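Local coordinates for protein carbohydrate kinase, FGGY (Rhodospirillum rubrum, PDB 3IFR) that probably phosphorylates D-xylulose at the expense of ATP, as a sugar kinase of the FGGY family, at residues A[18-23]-A[31-36]; A[8-13]-A[61-66]; A[247-252]-A[435-440]; A[79-84]-A[241-246]; A[73-78]-A[231-236]. All blocks are in the same frame, centred on the assembly; numbering follows the deposited sequence.

Contact 1 (A[18-23]-A[31-36]); sequences STIAIL and VAVASR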
# COMPACT_ATOMS: atom_id res chain seq x y z
N SER A 18 12.61 4.96 4.18
CA SER A 18 13.60 3.94 4.41
C SER A 18 13.89 3.00 3.21
O SER A 18 12.96 2.58 2.52
CB SER A 18 13.08 3.16 5.59
OG SER A 18 14.14 2.45 6.12
N THR A 19 15.16 2.68 2.95
CA THR A 19 15.52 1.74 1.90
C THR A 19 16.04 0.49 2.57
O THR A 19 16.99 0.54 3.32
CB THR A 19 16.64 2.26 0.97
OG1 THR A 19 16.24 3.47 0.33
CG2 THR A 19 16.97 1.23 -0.11
N ILE A 20 15.41 -0.65 2.29
CA ILE A 20 15.62 -1.86 3.06
C ILE A 20 15.90 -2.97 2.09
O ILE A 20 15.22 -3.07 1.08
CB ILE A 20 14.37 -2.20 3.84
CG1 ILE A 20 14.09 -1.11 4.87
CG2 ILE A 20 14.54 -3.55 4.54
CD1 ILE A 20 12.68 -1.20 5.49
N ALA A 21 16.92 -3.77 2.37
CA ALA A 21 17.21 -4.95 1.56
C ALA A 21 17.37 -6.16 2.47
O ALA A 21 17.94 -6.04 3.56
CB ALA A 21 18.48 -4.79 0.77
N ILE A 22 16.94 -7.32 1.97
CA ILE A 22 17.11 -8.56 2.71
C ILE A 22 17.66 -9.69 1.86
O ILE A 22 17.44 -9.75 0.63
CB ILE A 22 15.78 -9.04 3.31
CG1 ILE A 22 14.86 -9.47 2.17
CG2 ILE A 22 15.15 -7.90 4.14
CD1 ILE A 22 13.42 -9.75 2.61
N LEU A 23 18.39 -10.58 2.54
CA LEU A 23 18.92 -11.76 1.92
C LEU A 23 18.22 -12.91 2.56
O LEU A 23 18.26 -13.07 3.79
CB LEU A 23 20.42 -11.88 2.18
CG LEU A 23 21.12 -13.08 1.51
CD1 LEU A 23 21.01 -13.01 -0.03
CD2 LEU A 23 22.59 -13.18 1.91
N VAL A 31 18.89 -14.38 6.05
CA VAL A 31 20.30 -14.34 6.36
C VAL A 31 20.75 -12.94 6.83
O VAL A 31 21.54 -12.83 7.73
CB VAL A 31 21.16 -14.77 5.15
CG1 VAL A 31 22.61 -14.61 5.46
CG2 VAL A 31 20.87 -16.20 4.75
N ALA A 32 20.24 -11.87 6.21
CA ALA A 32 20.67 -10.51 6.54
C ALA A 32 19.63 -9.45 6.19
O ALA A 32 18.84 -9.61 5.26
CB ALA A 32 22.01 -10.17 5.82
N VAL A 33 19.68 -8.33 6.91
CA VAL A 33 18.80 -7.19 6.61
C VAL A 33 19.64 -5.94 6.66
O VAL A 33 20.37 -5.74 7.62
CB VAL A 33 17.61 -7.08 7.63
CG1 VAL A 33 16.66 -5.96 7.26
CG2 VAL A 33 16.85 -8.37 7.68
N ALA A 34 19.57 -5.10 5.62
CA ALA A 34 20.19 -3.77 5.69
C ALA A 34 19.20 -2.63 5.39
O ALA A 34 18.32 -2.78 4.55
CB ALA A 34 21.40 -3.67 4.77
N SER A 35 19.36 -1.50 6.09
CA SER A 35 18.53 -0.33 5.82
C SER A 35 19.28 0.99 5.80
O SER A 35 20.42 1.09 6.24
CB SER A 35 17.36 -0.24 6.80
OG SER A 35 17.81 0.18 8.07
N ARG A 36 18.61 2.01 5.27
CA ARG A 36 19.17 3.35 5.20
C ARG A 36 17.98 4.30 5.15
O ARG A 36 16.99 4.02 4.45
CB ARG A 36 20.04 3.55 3.95
CG ARG A 36 21.38 2.79 3.88
CD ARG A 36 22.33 3.18 5.02
NE ARG A 36 23.65 2.57 4.87
CZ ARG A 36 23.94 1.34 5.29
NH1 ARG A 36 22.99 0.62 5.85
NH2 ARG A 36 25.16 0.82 5.13

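Contact 2 (A[8-13]-A[61-66]); sequences QVIGLD and AVLAEL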
# COMPACT_ATOMS: atom_id res chain seq x y z
N GLN A 8 19.27 -18.95 -2.65
CA GLN A 8 19.28 -17.62 -2.09
C GLN A 8 18.69 -16.53 -2.99
O GLN A 8 18.79 -16.58 -4.21
CB GLN A 8 20.72 -17.26 -1.74
CG GLN A 8 21.17 -17.70 -0.37
CD GLN A 8 22.38 -16.95 0.06
OE1 GLN A 8 22.93 -16.15 -0.69
NE2 GLN A 8 22.81 -17.20 1.28
N VAL A 9 18.12 -15.51 -2.36
CA VAL A 9 17.28 -14.58 -3.08
C VAL A 9 17.26 -13.23 -2.35
O VAL A 9 17.38 -13.19 -1.14
CB VAL A 9 15.87 -15.25 -3.29
CG1 VAL A 9 14.78 -14.62 -2.45
CG2 VAL A 9 15.52 -15.31 -4.74
N ILE A 10 17.15 -12.11 -3.07
CA ILE A 10 17.15 -10.79 -2.42
C ILE A 10 15.91 -9.96 -2.73
O ILE A 10 15.50 -9.87 -3.88
CB ILE A 10 18.36 -9.95 -2.86
CG1 ILE A 10 19.67 -10.49 -2.28
CG2 ILE A 10 18.20 -8.45 -2.51
CD1 ILE A 10 20.85 -9.79 -2.87
N GLY A 11 15.35 -9.33 -1.70
CA GLY A 11 14.37 -8.28 -1.92
C GLY A 11 14.90 -6.92 -1.47
O GLY A 11 15.53 -6.78 -0.41
N LEU A 12 14.62 -5.90 -2.28
CA LEU A 12 15.02 -4.54 -2.01
C LEU A 12 13.75 -3.67 -2.00
O LEU A 12 12.93 -3.75 -2.90
CB LEU A 12 15.98 -4.09 -3.11
CG LEU A 12 16.38 -2.60 -3.16
CD1 LEU A 12 17.17 -2.21 -1.90
CD2 LEU A 12 17.18 -2.26 -4.39
N ASP A 13 13.60 -2.82 -0.99
CA ASP A 13 12.41 -1.99 -0.86
C ASP A 13 12.79 -0.49 -0.83
O ASP A 13 13.41 0.00 0.13
CB ASP A 13 11.61 -2.41 0.38
CG ASP A 13 10.50 -1.42 0.75
OD1 ASP A 13 10.06 -0.65 -0.12
OD2 ASP A 13 10.09 -1.42 1.94
N ALA A 61 24.34 0.91 -1.04
CA ALA A 61 24.87 0.70 0.33
C ALA A 61 24.33 -0.57 1.01
O ALA A 61 25.07 -1.35 1.65
CB ALA A 61 24.55 1.89 1.21
N VAL A 62 23.03 -0.74 0.89
CA VAL A 62 22.28 -1.78 1.55
C VAL A 62 22.53 -3.15 0.87
O VAL A 62 22.65 -4.15 1.53
CB VAL A 62 20.81 -1.36 1.42
CG1 VAL A 62 20.00 -2.36 0.63
CG2 VAL A 62 20.23 -0.93 2.73
N LEU A 63 22.64 -3.18 -0.45
CA LEU A 63 23.01 -4.43 -1.14
C LEU A 63 24.44 -4.85 -0.76
O LEU A 63 24.67 -5.96 -0.35
CB LEU A 63 22.87 -4.33 -2.67
CG LEU A 63 21.44 -4.08 -3.15
CD1 LEU A 63 21.33 -3.76 -4.67
CD2 LEU A 63 20.61 -5.28 -2.80
N ALA A 64 25.41 -3.94 -0.91
CA ALA A 64 26.77 -4.23 -0.46
C ALA A 64 26.82 -4.65 1.03
O ALA A 64 27.55 -5.57 1.41
CB ALA A 64 27.62 -3.04 -0.69
N GLU A 65 26.05 -4.00 1.88
CA GLU A 65 26.07 -4.38 3.31
C GLU A 65 25.54 -5.81 3.50
O GLU A 65 26.01 -6.53 4.37
CB GLU A 65 25.28 -3.41 4.16
CG GLU A 65 25.38 -3.75 5.63
CD GLU A 65 24.56 -2.85 6.52
OE1 GLU A 65 24.73 -1.61 6.42
OE2 GLU A 65 23.75 -3.37 7.33
N LEU A 66 24.58 -6.21 2.67
CA LEU A 66 24.05 -7.57 2.71
C LEU A 66 25.18 -8.59 2.54
O LEU A 66 25.26 -9.56 3.30
CB LEU A 66 23.03 -7.77 1.58
CG LEU A 66 21.56 -7.99 1.93
CD1 LEU A 66 21.13 -7.12 3.09
CD2 LEU A 66 20.64 -7.84 0.70

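Contact 3 (A[247-252]-A[435-440]); sequences IASALA and LGSAVG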
# COMPACT_ATOMS: atom_id res chain seq x y z
N ILE A 247 1.23 -4.40 -2.46
CA ILE A 247 0.93 -5.72 -2.96
C ILE A 247 1.97 -6.77 -2.51
O ILE A 247 1.60 -7.88 -2.15
CB ILE A 247 0.79 -5.74 -4.52
CG1 ILE A 247 0.00 -4.52 -5.01
CG2 ILE A 247 0.10 -7.05 -4.96
CD1 ILE A 247 -1.39 -4.47 -4.40
N ALA A 248 3.25 -6.42 -2.53
CA ALA A 248 4.28 -7.35 -2.07
C ALA A 248 4.07 -7.58 -0.58
O ALA A 248 4.25 -8.70 -0.09
CB ALA A 248 5.67 -6.83 -2.34
N SER A 249 3.65 -6.53 0.13
CA SER A 249 3.28 -6.71 1.53
C SER A 249 2.10 -7.67 1.67
O SER A 249 2.09 -8.52 2.55
CB SER A 249 2.95 -5.39 2.22
OG SER A 249 4.06 -4.96 2.97
N ALA A 250 1.10 -7.55 0.79
CA ALA A 250 -0.03 -8.48 0.89
C ALA A 250 0.46 -9.93 0.70
O ALA A 250 0.22 -10.79 1.51
CB ALA A 250 -1.12 -8.13 -0.09
N LEU A 251 1.18 -10.17 -0.38
CA LEU A 251 1.83 -11.47 -0.62
C LEU A 251 2.56 -12.01 0.61
O LEU A 251 2.37 -13.13 1.00
CB LEU A 251 2.84 -11.31 -1.75
CG LEU A 251 3.50 -12.63 -2.13
CD1 LEU A 251 2.41 -13.64 -2.49
CD2 LEU A 251 4.51 -12.42 -3.27
N ALA A 252 3.42 -11.22 1.21
CA ALA A 252 4.18 -11.65 2.39
C ALA A 252 3.27 -12.00 3.52
O ALA A 252 3.59 -12.86 4.35
CB ALA A 252 5.20 -10.56 2.83
N LEU A 435 9.70 -6.79 8.59
CA LEU A 435 10.62 -6.47 7.52
C LEU A 435 9.87 -5.88 6.36
O LEU A 435 10.47 -5.18 5.55
CB LEU A 435 11.32 -7.73 7.04
CG LEU A 435 12.51 -8.12 7.90
CD1 LEU A 435 12.14 -8.00 9.36
CD2 LEU A 435 12.97 -9.56 7.57
N GLY A 436 8.58 -6.19 6.23
CA GLY A 436 7.73 -5.56 5.24
C GLY A 436 7.63 -6.09 3.80
O GLY A 436 7.52 -7.32 3.55
N SER A 437 7.64 -5.14 2.86
CA SER A 437 7.46 -5.39 1.44
C SER A 437 8.65 -6.12 0.83
O SER A 437 8.52 -6.80 -0.21
CB SER A 437 7.29 -4.06 0.69
OG SER A 437 6.32 -3.21 1.27
N ALA A 438 9.82 -5.97 1.45
CA ALA A 438 11.04 -6.55 0.87
C ALA A 438 10.85 -8.02 0.76
O ALA A 438 11.33 -8.64 -0.19
CB ALA A 438 12.26 -6.25 1.69
N VAL A 439 10.14 -8.58 1.74
CA VAL A 439 9.81 -10.00 1.75
C VAL A 439 8.91 -10.46 0.59
O VAL A 439 9.13 -11.54 -0.00
CB VAL A 439 9.11 -10.44 3.06
CG1 VAL A 439 8.62 -11.87 2.89
CG2 VAL A 439 10.05 -10.30 4.26
N GLY A 440 7.87 -9.67 0.29
CA GLY A 440 7.01 -9.95 -0.84
C GLY A 440 7.92 -9.96 -2.06
O GLY A 440 7.74 -10.74 -3.00

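Contact 4 (A[79-84]-A[241-246]); sequences GICVTG and GGAADH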
# COMPACT_ATOMS: atom_id res chain seq x y z
N GLY A 79 18.70 -14.33 -7.54
CA GLY A 79 17.83 -13.38 -8.20
C GLY A 79 17.50 -12.22 -7.28
O GLY A 79 17.65 -12.34 -6.06
N ILE A 80 17.07 -11.10 -7.82
CA ILE A 80 16.68 -9.96 -6.98
C ILE A 80 15.37 -9.37 -7.50
O ILE A 80 15.15 -9.30 -8.71
CB ILE A 80 17.75 -8.88 -6.98
CG1 ILE A 80 17.26 -7.64 -6.24
CG2 ILE A 80 18.09 -8.51 -8.39
CD1 ILE A 80 18.36 -6.79 -5.75
N CYS A 81 14.48 -8.99 -6.59
CA CYS A 81 13.30 -8.21 -7.00
C CYS A 81 13.28 -6.88 -6.24
O CYS A 81 13.56 -6.81 -5.02
CB CYS A 81 12.00 -9.00 -6.80
SG CYS A 81 10.46 -8.07 -7.16
N VAL A 82 12.97 -5.81 -6.96
CA VAL A 82 12.88 -4.49 -6.34
C VAL A 82 11.42 -4.05 -6.23
O VAL A 82 10.70 -4.02 -7.23
CB VAL A 82 13.66 -3.46 -7.16
CG1 VAL A 82 13.64 -2.10 -6.48
CG2 VAL A 82 15.12 -3.90 -7.38
N THR A 83 11.02 -3.63 -5.04
CA THR A 83 9.71 -3.04 -4.80
C THR A 83 9.95 -1.61 -4.22
O THR A 83 11.10 -1.22 -3.93
CB THR A 83 8.93 -3.96 -3.84
OG1 THR A 83 7.64 -3.41 -3.53
CG2 THR A 83 9.70 -4.15 -2.54
N GLY A 84 8.88 -0.83 -4.08
CA GLY A 84 8.94 0.47 -3.46
C GLY A 84 7.59 1.18 -3.55
O GLY A 84 6.63 0.64 -4.09
N GLY A 241 10.69 -8.35 -12.53
CA GLY A 241 9.88 -7.18 -12.65
C GLY A 241 9.79 -6.47 -11.31
O GLY A 241 9.77 -7.10 -10.26
N GLY A 242 9.75 -5.14 -11.33
CA GLY A 242 9.49 -4.42 -10.09
C GLY A 242 8.10 -4.69 -9.55
O GLY A 242 7.15 -4.96 -10.31
N ALA A 243 7.98 -4.58 -8.24
CA ALA A 243 6.83 -4.98 -7.51
C ALA A 243 6.24 -3.83 -6.78
O ALA A 243 6.93 -3.11 -6.17
CB ALA A 243 7.21 -6.05 -6.57
N ALA A 244 4.95 -3.64 -6.86
CA ALA A 244 4.30 -2.63 -6.08
C ALA A 244 4.35 -2.89 -4.56
O ALA A 244 3.94 -3.88 -4.13
CB ALA A 244 2.91 -2.45 -6.55
N ASP A 245 4.86 -1.97 -3.77
CA ASP A 245 5.07 -2.23 -2.36
C ASP A 245 3.93 -2.76 -1.51
O ASP A 245 4.13 -3.69 -0.81
CB ASP A 245 5.83 -1.12 -1.63
CG ASP A 245 5.05 0.15 -1.45
OD1 ASP A 245 3.98 0.33 -1.98
OD2 ASP A 245 5.53 0.97 -0.76
N HIS A 246 2.74 -2.19 -1.59
CA HIS A 246 1.67 -2.68 -0.78
C HIS A 246 1.18 -4.08 -1.19
O HIS A 246 0.81 -4.83 -0.36
CB HIS A 246 0.54 -1.64 -0.61
CG HIS A 246 -0.20 -1.33 -1.87
ND1 HIS A 246 0.40 -0.75 -2.94
CD2 HIS A 246 -1.48 -1.52 -2.22
CE1 HIS A 246 -0.48 -0.59 -3.90
NE2 HIS A 246 -1.63 -1.05 -3.49

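Contact 5 (A[73-78]-A[231-236]); sequences SDWRPG and TGLPTG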
# COMPACT_ATOMS: atom_id res chain seq x y z
N SER A 73 31.27 -16.56 2.17
CA SER A 73 30.99 -17.98 2.31
C SER A 73 29.47 -18.29 2.48
O SER A 73 29.06 -19.45 2.40
CB SER A 73 31.76 -18.48 3.53
OG SER A 73 31.06 -18.08 4.69
N ASP A 74 28.65 -17.27 2.73
CA ASP A 74 27.19 -17.47 2.73
C ASP A 74 26.49 -16.49 1.76
O ASP A 74 25.31 -16.12 1.97
CB ASP A 74 26.61 -17.39 4.14
CG ASP A 74 25.18 -17.94 4.22
OD1 ASP A 74 24.35 -17.33 4.96
OD2 ASP A 74 24.88 -18.97 3.55
N TRP A 75 27.23 -16.09 0.72
CA TRP A 75 26.74 -15.19 -0.31
C TRP A 75 26.52 -15.95 -1.63
O TRP A 75 27.46 -16.24 -2.34
CB TRP A 75 27.80 -14.08 -0.52
CG TRP A 75 27.45 -12.99 -1.51
CD1 TRP A 75 28.11 -12.69 -2.69
CD2 TRP A 75 26.39 -12.02 -1.40
NE1 TRP A 75 27.52 -11.60 -3.30
CE2 TRP A 75 26.47 -11.18 -2.53
CE3 TRP A 75 25.40 -11.78 -0.45
CZ2 TRP A 75 25.58 -10.12 -2.72
CZ3 TRP A 75 24.52 -10.74 -0.66
CH2 TRP A 75 24.61 -9.93 -1.78
N ARG A 76 25.29 -16.29 -1.96
CA ARG A 76 25.06 -16.93 -3.27
C ARG A 76 23.69 -16.53 -3.82
O ARG A 76 22.86 -17.38 -4.09
CB ARG A 76 25.20 -18.46 -3.15
CG ARG A 76 24.49 -19.02 -1.92
CD ARG A 76 24.65 -20.56 -1.64
NE ARG A 76 24.62 -20.78 -0.19
CZ ARG A 76 23.50 -20.86 0.54
NH1 ARG A 76 23.56 -21.03 1.86
NH2 ARG A 76 22.31 -20.79 -0.04
N PRO A 77 23.44 -15.21 -3.96
CA PRO A 77 22.13 -14.72 -4.42
C PRO A 77 21.85 -15.13 -5.86
O PRO A 77 22.74 -15.04 -6.70
CB PRO A 77 22.30 -13.19 -4.32
CG PRO A 77 23.77 -12.99 -4.32
CD PRO A 77 24.26 -14.09 -3.49
N GLY A 78 20.62 -15.56 -6.13
CA GLY A 78 20.26 -16.16 -7.40
C GLY A 78 19.24 -15.35 -8.18
O GLY A 78 18.96 -15.66 -9.33
N THR A 231 27.15 -2.03 -6.79
CA THR A 231 26.34 -2.68 -5.75
C THR A 231 26.93 -3.91 -5.06
O THR A 231 26.45 -4.28 -3.98
CB THR A 231 24.95 -3.06 -6.26
OG1 THR A 231 25.08 -4.11 -7.22
CG2 THR A 231 24.26 -1.85 -6.90
N GLY A 232 27.94 -4.55 -5.65
CA GLY A 232 28.43 -5.82 -5.12
C GLY A 232 27.70 -7.04 -5.67
O GLY A 232 28.21 -8.16 -5.63
N LEU A 233 26.48 -6.84 -6.18
CA LEU A 233 25.73 -7.95 -6.80
C LEU A 233 26.56 -8.65 -7.87
O LEU A 233 27.34 -8.02 -8.60
CB LEU A 233 24.41 -7.45 -7.41
CG LEU A 233 23.13 -7.47 -6.54
CD1 LEU A 233 23.41 -7.48 -5.07
CD2 LEU A 233 22.07 -6.36 -6.88
N PRO A 234 26.39 -9.97 -7.98
CA PRO A 234 27.13 -10.70 -9.01
C PRO A 234 26.75 -10.19 -10.39
O PRO A 234 25.59 -9.84 -10.62
CB PRO A 234 26.65 -12.16 -8.85
CG PRO A 234 26.06 -12.24 -7.50
CD PRO A 234 25.53 -10.84 -7.17
N THR A 235 27.71 -10.13 -11.29
CA THR A 235 27.40 -9.75 -12.65
C THR A 235 26.36 -10.71 -13.26
O THR A 235 26.39 -11.91 -13.02
CB THR A 235 28.68 -9.76 -13.48
OG1 THR A 235 29.62 -8.83 -12.90
CG2 THR A 235 28.39 -9.36 -14.91
N GLY A 236 25.42 -10.19 -14.04
CA GLY A 236 24.46 -11.07 -14.68
C GLY A 236 23.33 -11.63 -13.81
O GLY A 236 22.46 -12.31 -14.31
O HOH W 1 28.76 -11.00 -5.90

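Contact 1 (A[18-23]-A[31-36])
Leu23 and Val31 meet because each turns a branch the same way. CG of Leu23 is anti to the backbone N (chi1 -177°), and CG1 of Val31 is anti to its own N. The two side chains lie alongside each other, with Leu23 CD2 3.8 Å from Val31 CG1. Ile22 and Val33 also lie side by side. Here the CG2 branch of Ile22 touches both methyls of Val33, at 4.0 Å from CG2. Ile20 CG1 rests 3.9 Å from CB of Ser35.

The two strands form an antiparallel beta hairpin at one edge of the N-terminal sheet, which has the RNase H-like order of the actin-like ATPases. Ala21 and Ala34 make a hydrogen-bonded pair, with Ala21 N to Ala34 O at 2.8 Å. Thr19 N gives a nearly straight bond to Arg36 O, 2.7 Å long (172°). At the other end the register slips by one residue. Val31 N and Ala32 N both turn to Leu23 O, and both bonds are weak. This is a classic beta bulge.

The small side chains of Ala21, Ala32 and Ala34 face helix 52-70, and the Thr19 hydroxyl bonds Asn58 there. NH1 of Arg36 folds back to Ser35 O at 2.6 Å. Its NH2 forms a salt bridge with Glu65.

Contact 2 (A[8-13]-A[61-66])
A helix lies against one face of the N-terminal sheet here, and Ile10 and Leu12 of strand 8-14 meet Val62, Leu63 and Leu66 of helix 52-70. The segment axes pass 10.2 Å apart and run closer to antiparallel than parallel (152°). No hydrogen bond crosses between the segments. The contact is apolar and made mostly by methyl groups.

Ile10 takes the centre. Its CG2 branch is anti to the backbone N, and Ile10 CG2 lies 4.0 Å from Leu63 CD2. Its other branch meets Leu66 tip to tip, with Ile10 CD1 4.1 Å from Leu66 CD2. That one Leu66 methyl also touches CG2 of Ile10, so it is shared by both branches. The side chains of Ile10 and Leu63 lie at a slant to each other. CG of Leu63 stands anti to the carbonyl carbon (chi1 -63°), and the end of the side chain comes nearer to Ile10.

Strand 8-14 is an inner strand of the RNase H-like sheet found in actin-like ATPase domains. Ile10 and Leu12 fill the side toward helix 52-70, while Val9 on the other face touches helix 437-448. An alanine in place of Ile10 would probably open a gap beside Leu63 CD2 and Leu66 CD2 and leave those two methyls less firmly held.

Two residues further along the strand, Leu12 CD1 sits 3.8 Å from Val62 CG1, and the two side chains cross obliquely. Leu12 CD2 reaches Leu63 CD1 more loosely, at 4.4 Å. Leu63 also touches Leu233, and Leu66 touches Trp75 and Ala21.

Contact 3 (A[247-252]-A[435-440])
Ala248 and Gly440 bring their backbones almost into direct touch, with CA of Ala248 4.0 Å from CA of Gly440. Ala248 is in helix 245-252. Gly440 is in the first turn of helix 437-448. CA of Gly440 points a hydrogen at Ala248 O over 3.1 Å, a CA-H...O contact with an angle of 142° at the hydrogen. The same carbonyl also accepts the helix bond from Ala252 N. A CB on Gly440 would run into Ala248 O, so this close approach depends on the glycine. Gly436, before the helix, has positive phi (86°), a backbone shape suited to glycine.

The two helices follow strands of different sheets, 238-244 and 428-432. One lies in the N-terminal FGGY region and the other in the C-terminal one. The contact therefore lies where the two halves of this actin-like fold meet, consistent with the interdomain helix pair of that superfamily.

The side chains here are short. Ala248 CB rests 3.6 Å from Ser437 O. Ala252 CB packs on the CG1 branch of Val439 at 3.7 Å. CG1 is anti to the backbone N of Val439 (chi1 171°). Leu251 CD2 ends 3.7 Å from Gly440 O. The two serines face each other, and Ser249 OG to Ser437 OG is a weak bond of 3.3 Å in which either may be the donor. The stronger partner of Ser437 OG is the carbonyl of Asp245. Ala438, which points away from helix 245-252, touches Ile22 of strand 18-25, and so does Val439.

Contact 4 (A[79-84]-A[241-246])
The carboxylate of Asp245 lies under the carbonyl of Gly84. Gly84 O stands over it, 3.1 Å from CG of Asp245. OD1 meets the edge of the His246 ring in plane and takes a weak bond from His246 N. The carbonyl of Ala243 is approached from above. Thr83 OG1 donates to Ala243 O over 2.8 Å from 54° out of the carbonyl plane. OG1 is anti to the backbone N of Thr83 (chi1 178°).

Backbone bonds join the same parts. Ala243 N gives to Val82 O at 3.0 Å, and Asp245 N to Gly84 O at 3.2 Å. Cys81 SG touches Ala243 CB at 3.9 Å.

Strands 77-84 and 238-244 are parallel neighbours in the N-terminal sheet. Ala244 is the N-cap of the helix that begins where the second strand ends. An alanine in place of Asp245 would probably leave His246 N without its weak acceptor and open a gap beside Gly84 O where the carboxylate packs.

The Thr83 hydroxyl and the backbone amides of Ala243 and Asp245 thus fix the step from strand to helix. Gly84 O is gripped by the amide of Asp245, while the carboxylate lies beside it without a bond.

Contact 5 (A[73-78]-A[231-236])
Trp75 points from its CB toward Gly232 and Leu233 of the loop 231-236. CG is anti to the backbone N (chi1 -177°), and the indole beyond it reaches both residues with its edge. Pro77 of its own segment covers one face of the ring, with CD 3.6 Å above the plane and over its centre.

NE1 donates to a water that lies at the ring edge in plane, 2.9 Å from NE1. The same water donates to Gly232 O, also at 2.9 Å, so it bridges the ring to the loop. Gly232 O itself stands near the ring plane, at the edge. Gly232 O also accepts from Lys67 NZ. Trp75 CZ2 meets Leu233 CD1 at 4.1 Å. That methyl lies at the edge, and the two side chains cross at about a right angle. On the six-membered ring, CE3 touches Leu23. Pro77 turns its CG to the other proline, with Pro77 CG 4.0 Å from Pro234 CD.

Gly232, just after helix 225-231, has positive phi (88°). Just before it Thr231 OG1 accepts from Leu233 N at 3.2 Å, an ST turn.

Pro77 opens strand 77-84, whose neighbour 8-14 bonds Asp74 O and Arg76 N through Gln8. Ile10 of that strand and Lys67 of helix 52-70 also touch the indole. Leu233 reaches Leu63 on the helix, so the loop is laid against helix 52-70 and the end of the sheet.

Overall arrangement
Contacts 1, 2, 4 and 5 all reach the N-terminal sheet. Helix 52-70, one partner of contact 2, also covers the alanine side of contact 1, and strands 18-25 and 8-14 are paired. Contacts 4 and 5 both use strand 77-84, at its two ends. Contacts 2, 3 and 4 are buried, whereas contacts 1 and 5 lie partly open. Chemistry follows place. The sheet edge in contact 1 is held by backbone bonds, the helix cover in contact 2 by apolar side chains, and the outlying contact 5 by an indole, prolines and a water. Contact 3, centred nearest the middle of the chain, is built on small residues, glycine, alanine and serine. It touches contact 4 through Ser437 and Asp245.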